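Long-range contact in BauA (Acinetobacter baumannii, PDB 6HCP), which probably imports iron across the outer membrane as a TonB-dependent receptor that takes up the siderophore complex ferric preacinetobactin: residues 133-145 / 156-168. Sequence-based numbering, arbitrary orientation.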
ATOM      1  N   GLU A 133     -16.612  24.521  -0.837  1.00 28.71           N
ATOM      2  CA  GLU A 133     -16.645  24.874  -2.279  1.00 30.31           C
ATOM      3  C   GLU A 133     -17.070  26.330  -2.504  1.00 32.32           C
ATOM      4  O   GLU A 133     -16.788  26.888  -3.550  1.00 34.08           O
ATOM      5  CB  GLU A 133     -17.588  23.950  -3.044  1.00 33.50           C
ATOM      6  CG  GLU A 133     -16.977  22.588  -3.317  1.00 34.92           C
ATOM      7  CD  GLU A 133     -17.115  21.605  -2.170  1.00 32.82           C
ATOM      8  OE1 GLU A 133     -17.717  21.977  -1.117  1.00 33.57           O
ATOM      9  OE2 GLU A 133     -16.712  20.437  -2.355  1.00 33.51           O
ATOM     10  N   MET A 134     -17.783  26.938  -1.560  1.00 30.15           N
ATOM     11  CA  MET A 134     -18.321  28.281  -1.824  1.00 30.54           C
ATOM     12  C   MET A 134     -17.392  29.383  -1.314  1.00 32.02           C
ATOM     13  O   MET A 134     -17.740  30.568  -1.411  1.00 30.23           O
ATOM     14  CB  MET A 134     -19.728  28.450  -1.239  1.00 34.85           C
ATOM     15  CG  MET A 134     -19.815  28.331   0.265  1.00 34.25           C
ATOM     16  SD  MET A 134     -21.530  28.538   0.858  1.00 37.40           S
ATOM     17  CE  MET A 134     -21.682  30.314   0.835  1.00 32.44           C
ATOM     18  N   PHE A 135     -16.171  29.040  -0.876  1.00 28.90           N
ATOM     19  CA  PHE A 135     -15.322  30.059  -0.259  1.00 27.54           C
ATOM     20  C   PHE A 135     -14.092  30.372  -1.101  1.00 31.61           C
ATOM     21  O   PHE A 135     -13.367  29.469  -1.549  1.00 30.46           O
ATOM     22  CB  PHE A 135     -14.970  29.656   1.176  1.00 27.68           C
ATOM     23  CG  PHE A 135     -16.192  29.367   2.006  1.00 25.70           C
ATOM     24  CD1 PHE A 135     -17.069  30.388   2.348  1.00 25.38           C
ATOM     25  CD2 PHE A 135     -16.492  28.073   2.413  1.00 28.63           C
ATOM     26  CE1 PHE A 135     -18.250  30.110   3.019  1.00 27.69           C
ATOM     27  CE2 PHE A 135     -17.658  27.803   3.109  1.00 28.95           C
ATOM     28  CZ  PHE A 135     -18.548  28.815   3.389  1.00 29.36           C
ATOM     29  N   GLY A 136     -13.779  31.669  -1.163  1.00 26.28           N
ATOM     30  CA  GLY A 136     -12.559  32.185  -1.758  1.00 26.75           C
ATOM     31  C   GLY A 136     -11.384  32.152  -0.793  1.00 28.03           C
ATOM     32  O   GLY A 136     -10.226  32.066  -1.209  1.00 27.04           O
ATOM     33  N   ARG A 137     -11.675  32.314   0.507  1.00 27.45           N
ATOM     34  CA  ARG A 137     -10.644  32.316   1.535  1.00 24.12           C
ATOM     35  C   ARG A 137     -11.194  31.608   2.775  1.00 26.10           C
ATOM     36  O   ARG A 137     -12.374  31.663   3.069  1.00 26.21           O
ATOM     37  CB  ARG A 137     -10.199  33.720   1.947  1.00 28.04           C
ATOM     38  CG  ARG A 137      -9.740  34.611   0.803  1.00 29.76           C
ATOM     39  CD  ARG A 137      -8.336  34.254   0.338  1.00 30.65           C
ATOM     40  NE  ARG A 137      -7.886  35.171  -0.694  1.00 33.85           N
ATOM     41  CZ  ARG A 137      -7.915  34.942  -2.010  1.00 36.73           C
ATOM     42  NH1 ARG A 137      -8.457  33.842  -2.520  1.00 32.36           N
ATOM     43  NH2 ARG A 137      -7.388  35.851  -2.812  1.00 35.97           N
ATOM     44  N   VAL A 138     -10.294  30.935   3.487  1.00 24.30           N
ATOM     45  CA  VAL A 138     -10.576  30.408   4.809  1.00 27.09           C
ATOM     46  C   VAL A 138      -9.528  30.978   5.755  1.00 26.05           C
ATOM     47  O   VAL A 138      -8.346  30.687   5.591  1.00 27.12           O
ATOM     48  CB  VAL A 138     -10.545  28.870   4.823  1.00 25.49           C
ATOM     49  CG1 VAL A 138     -10.621  28.342   6.255  1.00 25.25           C
ATOM     50  CG2 VAL A 138     -11.652  28.283   3.976  1.00 26.16           C
ATOM     51  N   GLU A 139      -9.961  31.882   6.647  1.00 24.40           N
ATOM     52  CA  GLU A 139      -9.093  32.655   7.470  1.00 24.67           C
ATOM     53  C   GLU A 139      -9.159  32.153   8.919  1.00 24.88           C
ATOM     54  O   GLU A 139     -10.219  31.776   9.424  1.00 27.43           O
ATOM     55  CB  GLU A 139      -9.499  34.138   7.456  1.00 26.57           C
ATOM     56  CG  GLU A 139      -9.647  34.743   6.077  1.00 27.60           C
ATOM     57  CD  GLU A 139     -10.054  36.205   6.094  1.00 30.92           C
ATOM     58  OE1 GLU A 139     -10.531  36.693   7.172  1.00 29.81           O
ATOM     59  OE2 GLU A 139      -9.837  36.872   5.057  1.00 29.82           O
ATOM     60  N   VAL A 140      -8.012  32.175   9.589  1.00 22.06           N
ATOM     61  CA  VAL A 140      -7.911  31.790  10.987  1.00 24.13           C
ATOM     62  C   VAL A 140      -7.222  32.923  11.739  1.00 25.00           C
ATOM     63  O   VAL A 140      -6.144  33.399  11.346  1.00 28.60           O
ATOM     64  CB  VAL A 140      -7.140  30.472  11.198  1.00 27.90           C
ATOM     65  CG1 VAL A 140      -7.117  30.076  12.674  1.00 30.71           C
ATOM     66  CG2 VAL A 140      -7.705  29.342  10.367  1.00 28.53           C
ATOM     67  N   LEU A 141      -7.820  33.298  12.873  1.00 25.09           N
ATOM     68  CA  LEU A 141      -7.183  34.181  13.844  1.00 24.59           C
ATOM     69  C   LEU A 141      -7.063  33.397  15.148  1.00 24.21           C
ATOM     70  O   LEU A 141      -8.061  32.894  15.648  1.00 27.34           O
ATOM     71  CB  LEU A 141      -8.024  35.444  14.038  1.00 27.73           C
ATOM     72  CG  LEU A 141      -7.383  36.479  14.974  1.00 33.73           C
ATOM     73  CD1 LEU A 141      -7.776  37.887  14.575  1.00 44.30           C
ATOM     74  CD2 LEU A 141      -7.738  36.212  16.422  1.00 36.84           C
ATOM     75  N   LYS A 142      -5.837  33.222  15.628  1.00 23.64           N
ATOM     76  CA  LYS A 142      -5.575  32.336  16.736  1.00 24.93           C
ATOM     77  C   LYS A 142      -5.758  33.083  18.058  1.00 25.31           C
ATOM     78  O   LYS A 142      -5.383  34.250  18.212  1.00 26.52           O
ATOM     79  CB  LYS A 142      -4.183  31.709  16.628  1.00 27.70           C
ATOM     80  CG  LYS A 142      -4.025  30.842  15.380  1.00 31.58           C
ATOM     81  CD  LYS A 142      -2.639  30.314  15.172  1.00 38.96           C
ATOM     82  CE  LYS A 142      -2.366  29.972  13.719  1.00 34.22           C
ATOM     83  NZ  LYS A 142      -1.103  29.226  13.592  1.00 47.03           N
ATOM     84  N   GLY A 143      -6.358  32.366  19.008  1.00 24.19           N
ATOM     85  CA  GLY A 143      -6.646  32.890  20.346  1.00 24.79           C
ATOM     86  C   GLY A 143      -7.982  33.617  20.382  1.00 22.89           C
ATOM     87  O   GLY A 143      -8.648  33.793  19.364  1.00 24.50           O
ATOM     88  N   PRO A 144      -8.421  34.036  21.581  1.00 25.12           N
ATOM     89  CA  PRO A 144      -9.720  34.681  21.743  1.00 25.12           C
ATOM     90  C   PRO A 144      -9.704  36.085  21.135  1.00 26.22           C
ATOM     91  O   PRO A 144      -8.613  36.662  20.923  1.00 26.86           O
ATOM     92  CB  PRO A 144      -9.895  34.753  23.262  1.00 26.00           C
ATOM     93  CG  PRO A 144      -8.481  34.724  23.801  1.00 25.03           C
ATOM     94  CD  PRO A 144      -7.735  33.804  22.862  1.00 26.43           C
ATOM     95  N   SER A 145     -10.899  36.628  20.890  1.00 25.04           N
ATOM     96  CA  SER A 145     -11.001  37.866  20.165  1.00 28.36           C
ATOM     97  C   SER A 145     -12.292  38.632  20.493  1.00 25.44           C
ATOM     98  O   SER A 145     -12.902  39.205  19.576  1.00 27.09           O
ATOM     99  CB  SER A 145     -10.917  37.562  18.680  1.00 31.63           C
ATOM    100  OG  SER A 145     -12.033  36.784  18.276  1.00 33.50           O
ATOM    101  N   SER A 156     -16.963  29.558  22.355  1.00 24.28           N
ATOM    102  CA  SER A 156     -15.635  28.954  22.319  1.00 23.20           C
ATOM    103  C   SER A 156     -14.584  30.059  22.171  1.00 21.52           C
ATOM    104  O   SER A 156     -14.894  31.140  21.657  1.00 23.36           O
ATOM    105  CB  SER A 156     -15.522  27.870  21.229  1.00 24.12           C
ATOM    106  OG  SER A 156     -15.592  28.429  19.928  1.00 23.93           O
ATOM    107  N   VAL A 157     -13.347  29.795  22.614  1.00 24.04           N
ATOM    108  CA  VAL A 157     -12.333  30.843  22.764  1.00 24.55           C
ATOM    109  C   VAL A 157     -10.995  30.512  22.084  1.00 23.81           C
ATOM    110  O   VAL A 157     -10.059  31.311  22.154  1.00 25.97           O
ATOM    111  CB  VAL A 157     -12.103  31.152  24.262  1.00 24.47           C
ATOM    112  CG1 VAL A 157     -13.409  31.576  24.933  1.00 26.56           C
ATOM    113  CG2 VAL A 157     -11.463  29.985  25.012  1.00 26.56           C
ATOM    114  N   GLY A 158     -10.876  29.375  21.398  1.00 22.87           N
ATOM    115  CA  GLY A 158      -9.568  28.968  20.884  1.00 21.79           C
ATOM    116  C   GLY A 158      -9.090  29.850  19.726  1.00 22.45           C
ATOM    117  O   GLY A 158      -7.891  30.052  19.520  1.00 23.35           O
ATOM    118  N   GLY A 159     -10.028  30.256  18.871  1.00 24.23           N
ATOM    119  CA  GLY A 159      -9.707  31.127  17.723  1.00 25.02           C
ATOM    120  C   GLY A 159     -10.940  31.373  16.878  1.00 28.82           C
ATOM    121  O   GLY A 159     -11.967  30.764  17.085  1.00 30.36           O
ATOM    122  N   THR A 160     -10.792  32.194  15.847  1.00 25.04           N
ATOM    123  CA  THR A 160     -11.909  32.476  14.965  1.00 24.28           C
ATOM    124  C   THR A 160     -11.542  32.044  13.540  1.00 24.59           C
ATOM    125  O   THR A 160     -10.496  32.430  13.009  1.00 25.44           O
ATOM    126  CB  THR A 160     -12.334  33.947  15.028  1.00 30.70           C
ATOM    127  OG1 THR A 160     -12.684  34.255  16.384  1.00 30.76           O
ATOM    128  CG2 THR A 160     -13.499  34.243  14.101  1.00 31.58           C
ATOM    129  N   VAL A 161     -12.447  31.281  12.944  1.00 23.77           N
ATOM    130  CA  VAL A 161     -12.382  30.867  11.570  1.00 26.68           C
ATOM    131  C   VAL A 161     -13.398  31.703  10.794  1.00 25.12           C
ATOM    132  O   VAL A 161     -14.591  31.661  11.108  1.00 25.07           O
ATOM    133  CB  VAL A 161     -12.699  29.370  11.435  1.00 26.40           C
ATOM    134  CG1 VAL A 161     -12.667  28.928   9.980  1.00 28.18           C
ATOM    135  CG2 VAL A 161     -11.761  28.534  12.292  1.00 24.74           C
ATOM    136  N   ASN A 162     -12.904  32.451   9.804  1.00 24.06           N
ATOM    137  CA  ASN A 162     -13.733  33.342   9.004  1.00 24.82           C
ATOM    138  C   ASN A 162     -13.716  32.851   7.551  1.00 24.72           C
ATOM    139  O   ASN A 162     -12.638  32.710   6.954  1.00 27.63           O
ATOM    140  CB  ASN A 162     -13.250  34.792   9.104  1.00 24.51           C
ATOM    141  CG  ASN A 162     -14.121  35.760   8.327  1.00 29.31           C
ATOM    142  OD1 ASN A 162     -15.352  35.700   8.422  1.00 27.53           O
ATOM    143  ND2 ASN A 162     -13.502  36.575   7.470  1.00 25.30           N
ATOM    144  N   LEU A 163     -14.905  32.552   7.024  1.00 23.24           N
ATOM    145  CA  LEU A 163     -15.046  32.018   5.685  1.00 26.67           C
ATOM    146  C   LEU A 163     -15.511  33.143   4.759  1.00 31.66           C
ATOM    147  O   LEU A 163     -16.538  33.806   5.028  1.00 28.36           O
ATOM    148  CB  LEU A 163     -16.058  30.871   5.688  1.00 26.65           C
ATOM    149  CG  LEU A 163     -15.814  29.787   6.742  1.00 27.15           C
ATOM    150  CD1 LEU A 163     -16.843  28.680   6.621  1.00 28.46           C
ATOM    151  CD2 LEU A 163     -14.415  29.208   6.632  1.00 27.34           C
ATOM    152  N   VAL A 164     -14.681  33.428   3.755  1.00 27.59           N
ATOM    153  CA  VAL A 164     -14.915  34.519   2.818  1.00 27.87           C
ATOM    154  C   VAL A 164     -15.503  33.911   1.543  1.00 30.10           C
ATOM    155  O   VAL A 164     -14.902  33.015   0.944  1.00 28.22           O
ATOM    156  CB  VAL A 164     -13.609  35.276   2.530  1.00 29.31           C
ATOM    157  CG1 VAL A 164     -13.797  36.370   1.484  1.00 32.40           C
ATOM    158  CG2 VAL A 164     -12.990  35.833   3.797  1.00 32.62           C
ATOM    159  N   THR A 165     -16.701  34.350   1.166  1.00 26.78           N
ATOM    160  CA  THR A 165     -17.421  33.739   0.055  1.00 28.46           C
ATOM    161  C   THR A 165     -16.832  34.213  -1.284  1.00 26.27           C
ATOM    162  O   THR A 165     -16.067  35.188  -1.344  1.00 30.55           O
ATOM    163  CB  THR A 165     -18.922  34.038   0.120  1.00 30.02           C
ATOM    164  OG1 THR A 165     -19.082  35.458   0.126  1.00 26.21           O
ATOM    165  CG2 THR A 165     -19.569  33.410   1.332  1.00 35.21           C
ATOM    166  N   LYS A 166     -17.191  33.485  -2.340  1.00 28.53           N
ATOM    167  CA  LYS A 166     -16.741  33.782  -3.715  1.00 31.79           C
ATOM    168  C   LYS A 166     -17.699  34.788  -4.378  1.00 27.62           C
ATOM    169  O   LYS A 166     -18.921  34.596  -4.352  1.00 31.52           O
ATOM    170  CB  LYS A 166     -16.761  32.506  -4.561  1.00 30.31           C
ATOM    171  CG  LYS A 166     -15.706  31.463  -4.238  1.00 30.00           C
ATOM    172  CD  LYS A 166     -16.014  30.123  -4.911  1.00 30.48           C
ATOM    173  CE  LYS A 166     -14.846  29.157  -4.888  1.00 33.07           C
ATOM    174  NZ  LYS A 166     -15.191  27.874  -5.546  1.00 31.82           N
ATOM    175  N   TYR A 167     -17.121  35.769  -5.073  1.00 31.43           N
ATOM    176  CA  TYR A 167     -17.884  36.662  -5.950  1.00 32.66           C
ATOM    177  C   TYR A 167     -17.286  36.608  -7.372  1.00 37.38           C
ATOM    178  O   TYR A 167     -16.151  36.144  -7.577  1.00 32.84           O
ATOM    179  CB  TYR A 167     -17.875  38.079  -5.368  1.00 32.88           C
ATOM    180  CG  TYR A 167     -18.479  38.191  -3.985  1.00 31.47           C
ATOM    181  CD1 TYR A 167     -19.848  38.075  -3.789  1.00 31.29           C
ATOM    182  CD2 TYR A 167     -17.670  38.322  -2.867  1.00 35.35           C
ATOM    183  CE1 TYR A 167     -20.406  38.150  -2.519  1.00 31.63           C
ATOM    184  CE2 TYR A 167     -18.212  38.409  -1.594  1.00 34.40           C
ATOM    185  CZ  TYR A 167     -19.580  38.312  -1.415  1.00 33.18           C
ATOM    186  OH  TYR A 167     -20.099  38.373  -0.148  1.00 33.93           O
ATOM    187  N   ALA A 168     -18.048  37.112  -8.347  1.00 38.82           N
ATOM    188  CA  ALA A 168     -17.680  37.002  -9.760  1.00 38.07           C
ATOM    189  C   ALA A 168     -16.453  37.855 -10.064  1.00 34.43           C
ATOM    190  O   ALA A 168     -16.432  39.053  -9.799  1.00 37.53           O
ATOM    191  CB  ALA A 168     -18.840  37.391 -10.637  1.00 39.45           C
TER
HETATM  192  O   HOH W   1     -11.296  34.129  18.584  1.00 28.97           O
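Glu133 offers its carbonyl oxygen to Lys166, whose extended side chain runs back alongside the 133-136 backbone and brings NZ to 2.7 Å from Glu133 O; the same ammonium group forms a salt bridge with Asp191 of barrel strand 184-196. One residue on, Met134 O accepts the backbone N-H of Lys166, while the methyl CE of Met134 rests on Thr165 CG2. The ring of Phe135 is sandwiched: Met134 CG lies over one face, and on the opposite face Leu163 CB makes a CH-pi contact, 3.7 Å from the centroid. With CG anti to its carbonyl carbon (chi1 -55°), the ring meets CB and CD1 of Leu163 together. At Gly136 and Arg137 the pairing slips by one residue in a classic beta bulge, Val164 O taking a short bond from Gly136 N (2.7 Å) and a weak one from Arg137 N (3.3 Å). Beyond the bulge, strands 137-142 and 159-165 pair as regular antiparallel neighbours inside the mixed sheet of the plug domain, the globular insert that fills the barrel of TonB-dependent receptors; strand 64-68 flanks one side and strand 117-118 the other. Val138 lays CG1 and CG2 against Leu163 CD2, on the face covered by helix 81-84. The other face carries Glu139 beside Asn162: ND2 reaches OE1 at 3.0 Å in a nearly straight bond (175°); OE1 lies in the amide plane of Asn162, whereas ND2 approaches from above the carboxylate plane. Ser117 and Gly120 hold Asn162 OD1, fixing the amide's rotation, and Val164 CG2 packs on Glu139 OE2. Leu141 exchanges two backbone bonds with Thr160. Gly143 N then bonds to Gly158 O, and Pro144 CB packs near Val157 CB. A water bridges Gly143 O, Ser145 OG, which also has a polar partner in Asn149, and Thr160 OG1, lying 2.6 Å from Thr160 OG1.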